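Alpha-L-rhamnosidase (Streptomyces avermitilis, PDB 3W5M) hydrolyses terminal non-reducing alpha-L-rhamnose residues from citrus flavonoid glycosides and gum arabic, and binds L-rhamnose through a calcium-dependent carbohydrate-binding module. Local coordinates at residues A[752-758]-A[808-814]; A[816-821]-A[856-860]; A[221-225]-A[268-272]. Residues are numbered along the deposited sequence.

Interaction 1 (A[752-758]-A[808-814])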
ATOM      1  N   ASP A 752     -28.240 -10.438  -1.883  1.00 41.71           N
ATOM      2  CA  ASP A 752     -29.149  -9.602  -1.100  1.00 42.72           C
ATOM      3  C   ASP A 752     -28.789  -8.180  -1.515  1.00 41.95           C
ATOM      4  O   ASP A 752     -28.150  -7.451  -0.750  1.00 42.71           O
ATOM      5  CB  ASP A 752     -28.899  -9.837   0.399  1.00 39.79           C
ATOM      6  CG  ASP A 752     -30.083  -9.430   1.297  1.00 43.68           C
ATOM      7  OD1 ASP A 752     -31.230  -9.352   0.809  1.00 42.03           O
ATOM      8  OD2 ASP A 752     -29.860  -9.220   2.521  1.00 39.41           O
ATOM      9  N   GLU A 753     -29.170  -7.814  -2.742  1.00 39.92           N
ATOM     10  CA  GLU A 753     -28.752  -6.560  -3.367  1.00 39.70           C
ATOM     11  C   GLU A 753     -29.593  -5.332  -2.979  1.00 37.93           C
ATOM     12  O   GLU A 753     -30.741  -5.197  -3.392  1.00 37.77           O
ATOM     13  CB  GLU A 753     -28.717  -6.714  -4.893  1.00 42.87           C
ATOM     14  CG  GLU A 753     -28.315  -5.454  -5.663  1.00 46.60           C
ATOM     15  CD  GLU A 753     -26.800  -5.254  -5.772  1.00 49.51           C
ATOM     16  OE1 GLU A 753     -26.032  -6.212  -5.496  1.00 51.67           O
ATOM     17  OE2 GLU A 753     -26.373  -4.131  -6.140  1.00 46.66           O
ATOM     18  N   THR A 754     -29.002  -4.430  -2.199  1.00 34.39           N
ATOM     19  CA  THR A 754     -29.657  -3.172  -1.829  1.00 33.92           C
ATOM     20  C   THR A 754     -29.693  -2.208  -3.002  1.00 33.66           C
ATOM     21  O   THR A 754     -28.660  -1.980  -3.659  1.00 35.54           O
ATOM     22  CB  THR A 754     -28.936  -2.479  -0.648  1.00 32.82           C
ATOM     23  OG1 THR A 754     -28.736  -3.419   0.411  1.00 32.04           O
ATOM     24  CG2 THR A 754     -29.741  -1.257  -0.121  1.00 32.10           C
ATOM     25  N   PRO A 755     -30.881  -1.613  -3.275  1.00 34.36           N
ATOM     26  CA  PRO A 755     -31.035  -0.568  -4.284  1.00 32.40           C
ATOM     27  C   PRO A 755     -30.022   0.562  -4.090  1.00 34.12           C
ATOM     28  O   PRO A 755     -29.868   1.083  -2.987  1.00 34.07           O
ATOM     29  CB  PRO A 755     -32.460  -0.052  -4.060  1.00 32.67           C
ATOM     30  CG  PRO A 755     -33.176  -1.205  -3.449  1.00 33.48           C
ATOM     31  CD  PRO A 755     -32.163  -1.945  -2.616  1.00 33.70           C
ATOM     32  N   LYS A 756     -29.325   0.912  -5.164  1.00 34.49           N
ATOM     33  CA  LYS A 756     -28.222   1.863  -5.099  1.00 34.00           C
ATOM     34  C   LYS A 756     -28.656   3.290  -4.771  1.00 34.24           C
ATOM     35  O   LYS A 756     -27.858   4.055  -4.244  1.00 31.40           O
ATOM     36  CB  LYS A 756     -27.377   1.801  -6.388  1.00 35.02           C
ATOM     37  CG  LYS A 756     -26.704   0.449  -6.588  1.00 38.52           C
ATOM     38  CD  LYS A 756     -26.132   0.312  -7.986  1.00 39.91           C
ATOM     39  CE  LYS A 756     -25.290  -0.943  -8.080  1.00 42.84           C
ATOM     40  NZ  LYS A 756     -24.655  -0.998  -9.425  1.00 46.58           N
ATOM     41  N   ASP A 757     -29.913   3.660  -5.066  1.00 35.26           N
ATOM     42  CA  ASP A 757     -30.409   4.998  -4.685  1.00 34.37           C
ATOM     43  C   ASP A 757     -30.641   5.139  -3.168  1.00 32.40           C
ATOM     44  O   ASP A 757     -30.406   6.199  -2.613  1.00 34.59           O
ATOM     45  CB  ASP A 757     -31.658   5.430  -5.480  1.00 35.52           C
ATOM     46  CG  ASP A 757     -32.805   4.419  -5.397  1.00 36.58           C
ATOM     47  OD1 ASP A 757     -32.556   3.199  -5.302  1.00 36.82           O
ATOM     48  OD2 ASP A 757     -33.976   4.857  -5.458  1.00 37.89           O
ATOM     49  N   VAL A 758     -31.065   4.069  -2.509  1.00 32.64           N
ATOM     50  CA  VAL A 758     -31.142   4.023  -1.039  1.00 33.36           C
ATOM     51  C   VAL A 758     -29.728   4.223  -0.457  1.00 33.82           C
ATOM     52  O   VAL A 758     -29.515   5.041   0.443  1.00 31.75           O
ATOM     53  CB  VAL A 758     -31.730   2.683  -0.544  1.00 36.98           C
ATOM     54  CG1 VAL A 758     -31.699   2.572   0.977  1.00 37.77           C
ATOM     55  CG2 VAL A 758     -33.158   2.508  -1.047  1.00 38.26           C
ATOM     56  N   LYS A 808     -36.932   0.195   1.650  1.00 30.31           N
ATOM     57  CA  LYS A 808     -36.841  -0.227   0.254  1.00 35.31           C
ATOM     58  C   LYS A 808     -35.676  -1.189   0.015  1.00 38.04           C
ATOM     59  O   LYS A 808     -34.515  -0.882   0.338  1.00 33.35           O
ATOM     60  CB  LYS A 808     -36.723   1.002  -0.637  1.00 34.53           C
ATOM     61  CG  LYS A 808     -36.664   0.699  -2.123  1.00 37.13           C
ATOM     62  CD  LYS A 808     -36.628   1.999  -2.904  1.00 39.56           C
ATOM     63  CE  LYS A 808     -36.313   1.766  -4.379  1.00 41.60           C
ATOM     64  NZ  LYS A 808     -36.313   3.063  -5.123  1.00 42.24           N
ATOM     65  N   GLY A 809     -36.020  -2.370  -0.497  1.00 35.62           N
ATOM     66  CA  GLY A 809     -35.057  -3.362  -0.886  1.00 34.51           C
ATOM     67  C   GLY A 809     -35.107  -4.476   0.117  1.00 36.74           C
ATOM     68  O   GLY A 809     -34.745  -5.608  -0.201  1.00 35.99           O
ATOM     69  N   ASP A 810     -35.540  -4.140   1.335  1.00 35.98           N
ATOM     70  CA  ASP A 810     -35.754  -5.115   2.386  1.00 37.34           C
ATOM     71  C   ASP A 810     -34.541  -6.047   2.533  1.00 38.08           C
ATOM     72  O   ASP A 810     -34.686  -7.248   2.773  1.00 36.93           O
ATOM     73  CB  ASP A 810     -37.071  -5.886   2.128  1.00 41.91           C
ATOM     74  CG  ASP A 810     -37.593  -6.613   3.360  1.00 44.87           C
ATOM     75  OD1 ASP A 810     -37.480  -6.076   4.480  1.00 49.35           O
ATOM     76  OD2 ASP A 810     -38.133  -7.738   3.211  1.00 45.08           O
ATOM     77  N   THR A 811     -33.340  -5.468   2.413  1.00 35.22           N
ATOM     78  CA  THR A 811     -32.099  -6.210   2.581  1.00 34.11           C
ATOM     79  C   THR A 811     -31.526  -6.013   3.975  1.00 32.59           C
ATOM     80  O   THR A 811     -31.869  -5.045   4.655  1.00 33.58           O
ATOM     81  CB  THR A 811     -31.042  -5.793   1.534  1.00 34.22           C
ATOM     82  OG1 THR A 811     -30.762  -4.395   1.647  1.00 32.72           O
ATOM     83  CG2 THR A 811     -31.526  -6.090   0.117  1.00 36.35           C
ATOM     84  N   GLN A 812     -30.652  -6.925   4.401  1.00 30.20           N
ATOM     85  CA  GLN A 812     -29.957  -6.771   5.675  1.00 30.39           C
ATOM     86  C   GLN A 812     -29.236  -5.403   5.698  1.00 31.01           C
ATOM     87  O   GLN A 812     -29.363  -4.642   6.670  1.00 30.54           O
ATOM     88  CB  GLN A 812     -28.978  -7.933   5.917  1.00 31.80           C
ATOM     89  CG  GLN A 812     -29.643  -9.273   6.202  1.00 31.43           C
ATOM     90  CD  GLN A 812     -28.667 -10.325   6.693  1.00 35.20           C
ATOM     91  OE1 GLN A 812     -27.560 -10.005   7.107  1.00 32.95           O
ATOM     92  NE2 GLN A 812     -29.076 -11.591   6.647  1.00 35.76           N
ATOM     93  N   SER A 813     -28.526  -5.085   4.614  1.00 29.29           N
ATOM     94  CA  SER A 813     -27.778  -3.824   4.505  1.00 31.00           C
ATOM     95  C   SER A 813     -28.651  -2.582   4.500  1.00 31.48           C
ATOM     96  O   SER A 813     -28.250  -1.568   5.063  1.00 30.83           O
ATOM     97  CB  SER A 813     -26.850  -3.824   3.290  1.00 32.00           C
ATOM     98  OG  SER A 813     -25.742  -4.627   3.585  1.00 31.27           O
ATOM     99  N   ALA A 814     -29.846  -2.675   3.903  1.00 32.47           N
ATOM    100  CA  ALA A 814     -30.834  -1.589   3.931  1.00 32.33           C
ATOM    101  C   ALA A 814     -31.191  -1.168   5.355  1.00 32.74           C
ATOM    102  O   ALA A 814     -31.321   0.027   5.629  1.00 35.35           O
ATOM    103  CB  ALA A 814     -32.100  -1.958   3.155  1.00 32.37           C
TER
HETATM  104  O   HOH W   1     -27.567  -7.066   2.525  1.00 44.57           O
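Lys808 opens this contact with an extended side chain over the start of helix 756-777, where its NZ forms a 3.0 Å salt bridge with Asp757 OD2 and its CB rests 3.9 Å from Val758 CG2. At Gly809 the chain passes close over the N-cap residue Pro755, with Gly809 CA 3.7 Å from Pro755 CD; a CB here would strike that ring, and the backbone angles alone already call for glycine. Asp810 turns away, bonding to Tyr815 and forming a salt bridge with Arg835. These are two loop-to-helix entries of the (alpha/alpha)6 barrel, packed against each other within the catalytic domain. Thr811 is the N-cap of helix 812-820: its OG1 accepts from Ala814 N at 3.0 Å and shares a 2.6 Å hydrogen bond with Thr754 OG1. Next, Gln812 N donates to Asp752 OD2 (3.1 Å, nearly linear), a carboxylate oxygen also bonded to Ser848. Ser813 N, finally, donates at 3.0 Å to a water that also lies 3.1 Å from Asp752 OD2.

Interaction 2 (A[816-821]-A[856-860])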
ATOM      1  N   VAL A 816     -29.319  -2.143   8.229  1.00 29.41           N
ATOM      2  CA  VAL A 816     -28.060  -1.791   8.862  1.00 28.13           C
ATOM      3  C   VAL A 816     -27.737  -0.318   8.623  1.00 27.41           C
ATOM      4  O   VAL A 816     -27.452   0.418   9.581  1.00 28.45           O
ATOM      5  CB  VAL A 816     -26.893  -2.673   8.357  1.00 26.40           C
ATOM      6  CG1 VAL A 816     -25.557  -2.072   8.805  1.00 24.67           C
ATOM      7  CG2 VAL A 816     -27.016  -4.091   8.928  1.00 25.57           C
ATOM      8  N   LEU A 817     -27.774   0.113   7.367  1.00 27.58           N
ATOM      9  CA  LEU A 817     -27.312   1.453   7.030  1.00 28.79           C
ATOM     10  C   LEU A 817     -28.228   2.545   7.567  1.00 30.05           C
ATOM     11  O   LEU A 817     -27.753   3.581   8.055  1.00 26.99           O
ATOM     12  CB  LEU A 817     -27.140   1.615   5.524  1.00 31.41           C
ATOM     13  CG  LEU A 817     -25.868   0.907   5.026  1.00 31.45           C
ATOM     14  CD1 LEU A 817     -25.918   0.712   3.529  1.00 31.94           C
ATOM     15  CD2 LEU A 817     -24.608   1.662   5.421  1.00 32.68           C
ATOM     16  N   THR A 818     -29.538   2.316   7.467  1.00 29.05           N
ATOM     17  CA  THR A 818     -30.502   3.294   7.964  1.00 29.56           C
ATOM     18  C   THR A 818     -30.464   3.401   9.475  1.00 27.26           C
ATOM     19  O   THR A 818     -30.563   4.518   9.990  1.00 29.80           O
ATOM     20  CB  THR A 818     -31.937   2.978   7.502  1.00 28.02           C
ATOM     21  OG1 THR A 818     -32.306   1.671   7.977  1.00 30.98           O
ATOM     22  CG2 THR A 818     -31.995   3.036   6.002  1.00 27.39           C
ATOM     23  N   LEU A 819     -30.309   2.277  10.181  1.00 26.41           N
ATOM     24  CA  LEU A 819     -30.186   2.312  11.639  1.00 27.14           C
ATOM     25  C   LEU A 819     -28.869   2.965  12.064  1.00 28.87           C
ATOM     26  O   LEU A 819     -28.840   3.805  12.980  1.00 27.42           O
ATOM     27  CB  LEU A 819     -30.327   0.922  12.257  1.00 28.62           C
ATOM     28  CG  LEU A 819     -31.769   0.409  12.171  1.00 29.94           C
ATOM     29  CD1 LEU A 819     -31.744  -1.098  12.339  1.00 29.99           C
ATOM     30  CD2 LEU A 819     -32.650   1.088  13.229  1.00 30.71           C
ATOM     31  N   SER A 820     -27.792   2.598  11.373  1.00 27.68           N
ATOM     32  CA  SER A 820     -26.460   3.129  11.678  1.00 27.88           C
ATOM     33  C   SER A 820     -26.357   4.654  11.529  1.00 25.75           C
ATOM     34  O   SER A 820     -25.779   5.321  12.387  1.00 29.01           O
ATOM     35  CB  SER A 820     -25.405   2.484  10.770  1.00 29.82           C
ATOM     36  OG  SER A 820     -24.120   2.779  11.278  1.00 32.47           O
ATOM     37  N   MET A 821     -26.885   5.171  10.435  1.00 24.80           N
ATOM     38  CA  MET A 821     -26.751   6.568  10.046  1.00 24.91           C
ATOM     39  C   MET A 821     -27.889   7.434  10.591  1.00 25.23           C
ATOM     40  O   MET A 821     -27.996   8.607  10.246  1.00 25.63           O
ATOM     41  CB  MET A 821     -26.647   6.711   8.525  1.00 27.71           C
ATOM     42  CG  MET A 821     -25.414   6.010   7.940  1.00 27.87           C
ATOM     43  SD  MET A 821     -25.414   5.964   6.150  1.00 30.24           S
ATOM     44  CE  MET A 821     -23.762   5.278   5.863  1.00 27.08           C
ATOM     45  N   ARG A 856     -20.968  -2.077   9.683  1.00 27.91           N
ATOM     46  CA  ARG A 856     -21.985  -1.500  10.576  1.00 27.77           C
ATOM     47  C   ARG A 856     -22.950  -2.539  11.163  1.00 28.79           C
ATOM     48  O   ARG A 856     -23.772  -2.218  12.023  1.00 25.98           O
ATOM     49  CB  ARG A 856     -22.755  -0.379   9.832  1.00 29.96           C
ATOM     50  CG  ARG A 856     -21.865   0.751   9.299  1.00 31.35           C
ATOM     51  CD  ARG A 856     -22.586   1.749   8.396  1.00 33.04           C
ATOM     52  NE  ARG A 856     -21.700   2.852   7.983  1.00 35.75           N
ATOM     53  CZ  ARG A 856     -21.537   3.999   8.648  1.00 36.54           C
ATOM     54  NH1 ARG A 856     -22.210   4.241   9.768  1.00 35.32           N
ATOM     55  NH2 ARG A 856     -20.690   4.919   8.191  1.00 38.07           N
ATOM     56  N   LEU A 857     -22.844  -3.792  10.725  1.00 27.24           N
ATOM     57  CA  LEU A 857     -23.847  -4.816  11.097  1.00 27.40           C
ATOM     58  C   LEU A 857     -23.824  -5.209  12.582  1.00 26.91           C
ATOM     59  O   LEU A 857     -24.842  -5.128  13.281  1.00 27.06           O
ATOM     60  CB  LEU A 857     -23.696  -6.068  10.191  1.00 28.45           C
ATOM     61  CG  LEU A 857     -24.488  -7.363  10.487  1.00 29.89           C
ATOM     62  CD1 LEU A 857     -25.969  -7.171  10.200  1.00 29.78           C
ATOM     63  CD2 LEU A 857     -23.937  -8.520   9.660  1.00 30.09           C
ATOM     64  N   LEU A 858     -22.676  -5.647  13.083  1.00 24.39           N
ATOM     65  CA  LEU A 858     -22.617  -6.059  14.472  1.00 25.22           C
ATOM     66  C   LEU A 858     -22.849  -4.862  15.410  1.00 27.06           C
ATOM     67  O   LEU A 858     -23.559  -5.004  16.425  1.00 27.12           O
ATOM     68  CB  LEU A 858     -21.343  -6.859  14.822  1.00 26.99           C
ATOM     69  CG  LEU A 858     -21.068  -8.232  14.165  1.00 28.12           C
ATOM     70  CD1 LEU A 858     -20.045  -9.032  14.953  1.00 28.74           C
ATOM     71  CD2 LEU A 858     -22.340  -9.067  13.995  1.00 29.69           C
ATOM     72  N   PRO A 859     -22.274  -3.675  15.085  1.00 27.96           N
ATOM     73  CA  PRO A 859     -22.592  -2.478  15.908  1.00 27.30           C
ATOM     74  C   PRO A 859     -24.108  -2.119  15.979  1.00 30.39           C
ATOM     75  O   PRO A 859     -24.628  -1.866  17.074  1.00 30.17           O
ATOM     76  CB  PRO A 859     -21.798  -1.363  15.212  1.00 28.86           C
ATOM     77  CG  PRO A 859     -20.618  -2.083  14.645  1.00 29.09           C
ATOM     78  CD  PRO A 859     -21.207  -3.378  14.107  1.00 27.97           C
ATOM     79  N   VAL A 860     -24.793  -2.116  14.841  1.00 29.93           N
ATOM     80  CA  VAL A 860     -26.250  -1.870  14.802  1.00 31.04           C
ATOM     81  C   VAL A 860     -27.020  -2.908  15.627  1.00 32.29           C
ATOM     82  O   VAL A 860     -27.917  -2.554  16.412  1.00 32.92           O
ATOM     83  CB  VAL A 860     -26.758  -1.796  13.361  1.00 29.74           C
ATOM     84  CG1 VAL A 860     -28.253  -2.044  13.273  1.00 28.87           C
ATOM     85  CG2 VAL A 860     -26.404  -0.450  12.752  1.00 30.54           C
TER
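Valines form the apolar centre where helix 812-820 meets helix 854-863. Val860 points at the opposing helix and lies over one of its turns: Val860 CG2 is 3.5 Å from Val816 O and 3.7 Å from Ser820 CB, while Val860 CG1 meets Leu819 CD1 at 3.7 Å. Val816, pointing sideways, has CG2 3.5 Å from Leu857 CD1 and CG1 3.4 Å from Arg856 CB. The CA atoms of Val816 and Leu857 are 5.6 Å apart and those of Ser820 and Val860 5.9 Å. The local axes approach to 9.3 Å and cross at 57°.

Farther out, the interface becomes polar through a single long side chain. Arg856 extends across helix 812-820, its aliphatic part touching Leu817 (CD to Leu817 CD2, 3.6 Å), and its NH1 donates a 2.8 Å hydrogen bond to Ser820 OG, which lies near the guanidinium plane. Met821, the first residue to leave helical geometry, places CE over one guanidinium face, 3.8 Å from Arg856 CZ. An arginine can thus bridge core and edge, its methylenes packing while its head group bonds.

Both helices belong to the (alpha/alpha)6 barrel of this family 78 glycoside hydrolase. Helix 829-842, which lies between them in sequence, closes the valine cluster by placing Leu836 against both Val816 and Val860; helix 756-777 brings His766 to Met821 and Arg856, and helix 867-875 packs against Leu857.

Interaction 3 (A[221-225]-A[268-272])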
ATOM      1  N   THR A 221      20.064 -17.996 -40.578  1.00 22.74           N
ATOM      2  CA  THR A 221      18.741 -17.986 -41.191  1.00 23.88           C
ATOM      3  C   THR A 221      17.696 -17.648 -40.142  1.00 23.10           C
ATOM      4  O   THR A 221      17.581 -18.318 -39.122  1.00 24.80           O
ATOM      5  CB  THR A 221      18.456 -19.338 -41.835  1.00 25.40           C
ATOM      6  OG1 THR A 221      19.458 -19.595 -42.834  1.00 27.43           O
ATOM      7  CG2 THR A 221      17.065 -19.355 -42.484  1.00 24.29           C
ATOM      8  N   LEU A 222      16.952 -16.570 -40.378  1.00 22.07           N
ATOM      9  CA  LEU A 222      15.870 -16.161 -39.489  1.00 22.14           C
ATOM     10  C   LEU A 222      14.603 -16.574 -40.204  1.00 21.62           C
ATOM     11  O   LEU A 222      14.524 -16.483 -41.441  1.00 21.58           O
ATOM     12  CB  LEU A 222      15.887 -14.629 -39.287  1.00 23.10           C
ATOM     13  CG  LEU A 222      17.295 -14.051 -39.029  1.00 24.46           C
ATOM     14  CD1 LEU A 222      17.283 -12.541 -39.002  1.00 25.03           C
ATOM     15  CD2 LEU A 222      17.829 -14.599 -37.704  1.00 24.23           C
ATOM     16  N   ALA A 223      13.630 -17.053 -39.441  1.00 22.03           N
ATOM     17  CA  ALA A 223      12.360 -17.469 -40.019  1.00 20.89           C
ATOM     18  C   ALA A 223      11.241 -17.098 -39.089  1.00 20.27           C
ATOM     19  O   ALA A 223      11.350 -17.229 -37.856  1.00 21.73           O
ATOM     20  CB  ALA A 223      12.373 -18.976 -40.303  1.00 22.42           C
ATOM     21  N   VAL A 224      10.125 -16.653 -39.661  1.00 19.10           N
ATOM     22  CA  VAL A 224       9.052 -16.129 -38.826  1.00 19.55           C
ATOM     23  C   VAL A 224       7.777 -16.618 -39.457  1.00 20.09           C
ATOM     24  O   VAL A 224       7.634 -16.526 -40.663  1.00 19.30           O
ATOM     25  CB  VAL A 224       9.071 -14.574 -38.831  1.00 20.51           C
ATOM     26  CG1 VAL A 224       7.811 -13.984 -38.226  1.00 18.23           C
ATOM     27  CG2 VAL A 224      10.261 -14.068 -38.046  1.00 21.18           C
ATOM     28  N   SER A 225       6.886 -17.187 -38.655  1.00 21.14           N
ATOM     29  CA  SER A 225       5.454 -17.294 -39.044  1.00 21.50           C
ATOM     30  C   SER A 225       4.702 -16.174 -38.328  1.00 22.94           C
ATOM     31  O   SER A 225       5.070 -15.787 -37.226  1.00 22.72           O
ATOM     32  CB  SER A 225       4.874 -18.668 -38.691  1.00 21.96           C
ATOM     33  OG  SER A 225       4.876 -18.884 -37.285  1.00 24.01           O
ATOM     34  N   TRP A 268      11.338 -25.634 -43.453  1.00 26.08           N
ATOM     35  CA  TRP A 268      11.263 -24.231 -43.913  1.00 24.03           C
ATOM     36  C   TRP A 268      11.936 -23.250 -42.981  1.00 25.01           C
ATOM     37  O   TRP A 268      12.191 -22.102 -43.379  1.00 25.82           O
ATOM     38  CB  TRP A 268       9.809 -23.779 -44.180  1.00 23.07           C
ATOM     39  CG  TRP A 268       9.028 -23.516 -42.933  1.00 24.70           C
ATOM     40  CD1 TRP A 268       8.319 -24.433 -42.215  1.00 25.66           C
ATOM     41  CD2 TRP A 268       8.849 -22.250 -42.258  1.00 25.06           C
ATOM     42  NE1 TRP A 268       7.718 -23.827 -41.146  1.00 25.68           N
ATOM     43  CE2 TRP A 268       8.044 -22.497 -41.130  1.00 24.29           C
ATOM     44  CE3 TRP A 268       9.324 -20.946 -42.481  1.00 24.23           C
ATOM     45  CZ2 TRP A 268       7.662 -21.487 -40.232  1.00 26.78           C
ATOM     46  CZ3 TRP A 268       8.958 -19.926 -41.557  1.00 25.70           C
ATOM     47  CH2 TRP A 268       8.131 -20.213 -40.462  1.00 23.94           C
ATOM     48  N   ARG A 269      12.191 -23.661 -41.733  1.00 24.06           N
ATOM     49  CA  ARG A 269      12.932 -22.796 -40.806  1.00 23.75           C
ATOM     50  C   ARG A 269      14.450 -23.000 -40.920  1.00 25.45           C
ATOM     51  O   ARG A 269      15.216 -22.237 -40.347  1.00 26.70           O
ATOM     52  CB  ARG A 269      12.463 -22.971 -39.364  1.00 23.84           C
ATOM     53  CG  ARG A 269      10.978 -22.653 -39.136  1.00 24.85           C
ATOM     54  CD  ARG A 269      10.611 -22.689 -37.664  1.00 26.00           C
ATOM     55  NE  ARG A 269       9.278 -22.127 -37.405  1.00 28.00           N
ATOM     56  CZ  ARG A 269       9.024 -20.851 -37.046  1.00 30.67           C
ATOM     57  NH1 ARG A 269       9.993 -19.959 -36.912  1.00 26.51           N
ATOM     58  NH2 ARG A 269       7.774 -20.452 -36.834  1.00 31.47           N
ATOM     59  N   GLU A 270      14.874 -24.013 -41.673  1.00 27.10           N
ATOM     60  CA  GLU A 270      16.311 -24.388 -41.688  1.00 29.77           C
ATOM     61  C   GLU A 270      17.130 -23.605 -42.690  1.00 28.74           C
ATOM     62  O   GLU A 270      16.592 -23.139 -43.713  1.00 28.28           O
ATOM     63  CB  GLU A 270      16.514 -25.885 -41.984  1.00 32.52           C
ATOM     64  CG  GLU A 270      15.674 -26.842 -41.168  1.00 37.50           C
ATOM     65  CD  GLU A 270      16.083 -26.930 -39.712  1.00 42.25           C
ATOM     66  OE1 GLU A 270      17.154 -26.408 -39.345  1.00 48.94           O
ATOM     67  OE2 GLU A 270      15.316 -27.523 -38.929  1.00 44.21           O
ATOM     68  N   PRO A 271      18.447 -23.487 -42.436  1.00 29.58           N
ATOM     69  CA  PRO A 271      19.302 -22.771 -43.367  1.00 30.62           C
ATOM     70  C   PRO A 271      19.181 -23.173 -44.840  1.00 33.34           C
ATOM     71  O   PRO A 271      19.137 -22.282 -45.694  1.00 35.90           O
ATOM     72  CB  PRO A 271      20.707 -23.051 -42.832  1.00 30.34           C
ATOM     73  CG  PRO A 271      20.502 -23.135 -41.357  1.00 30.84           C
ATOM     74  CD  PRO A 271      19.154 -23.789 -41.167  1.00 29.92           C
ATOM     75  N   ASP A 272      19.122 -24.471 -45.144  1.00 31.06           N
ATOM     76  CA  ASP A 272      19.277 -24.896 -46.549  1.00 36.83           C
ATOM     77  C   ASP A 272      17.981 -25.112 -47.337  1.00 35.41           C
ATOM     78  O   ASP A 272      17.989 -25.681 -48.436  1.00 41.78           O
ATOM     79  CB  ASP A 272      20.209 -26.116 -46.652  1.00 38.98           C
ATOM     80  CG  ASP A 272      21.684 -25.740 -46.495  1.00 45.25           C
ATOM     81  OD1 ASP A 272      22.022 -24.548 -46.690  1.00 44.86           O
ATOM     82  OD2 ASP A 272      22.507 -26.644 -46.186  1.00 47.06           O
TER
HETATM   83  O   HOH W   2      15.392 -20.253 -38.403  1.00 23.16           O
HETATM   84  O   HOH W   3       4.823 -21.440 -37.142  1.00 40.88           O
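Trp268 lays the six-membered part of its indole beside strand 218-227, with CZ3 3.8 Å from Ala223 CB and CH2 3.7 Å from both Val224 O and Ser225 N, the last two near the plane of the ring. The methyl of Ala223 leaves room for such a large neighbour. Arg269 runs along the same strand, its CG 4.1 Å from Ala223 CB, and carries its guanidinium to strand 181-186, where NH1 bonds to Ser185 OG and NH2 to Ala183 O. Water joins the segments at two points: one molecule donates to Thr221 O (3.0 Å) and Arg269 O (2.8 Å), and another accepts from Arg269 NH2 at 3.1 Å while lying 2.6 Å from Ser225 OG. Pro271 CA closes to 3.2 Å of Thr221 OG1. An irregular loop can thus cover a sheet through side chains and waters.

Both segments belong to CBM67, the rhamnose-binding module, whose two antiparallel sheets are consistent with a beta-jelly roll. Strand 218-227 runs between strands 181-186 and 156-165; Leu222 and Val224 point away from the loop and touch Leu240 and Trp236 of strand 235-244, while Arg160 of strand 156-165 donates hydrogen bonds to Trp268 O and Glu270 O, and Trp158 meets the Trp268 ring edge-to-face.

Along the chain interaction 3 comes first, within CBM67, and interactions 1 and 2 follow in the (alpha/alpha)6 catalytic domain. The latter two share helix 812-820: residues 808-814 lead into its first turn and residues 816-821 form its later part and its exit, so that one short helix is held at its N-terminus by the entry to helix 756-777 and farther along by helix 854-863. Their centres lie 13 Å apart. Interaction 3 is remote, its centre 64 Å from that of interaction 1 and 69 Å from that of interaction 2. Interactions 2 and 3 lie on opposite sides of the chain's centre, and the contacts belong to separate domains: the rhamnose-binding module and the catalytic barrel.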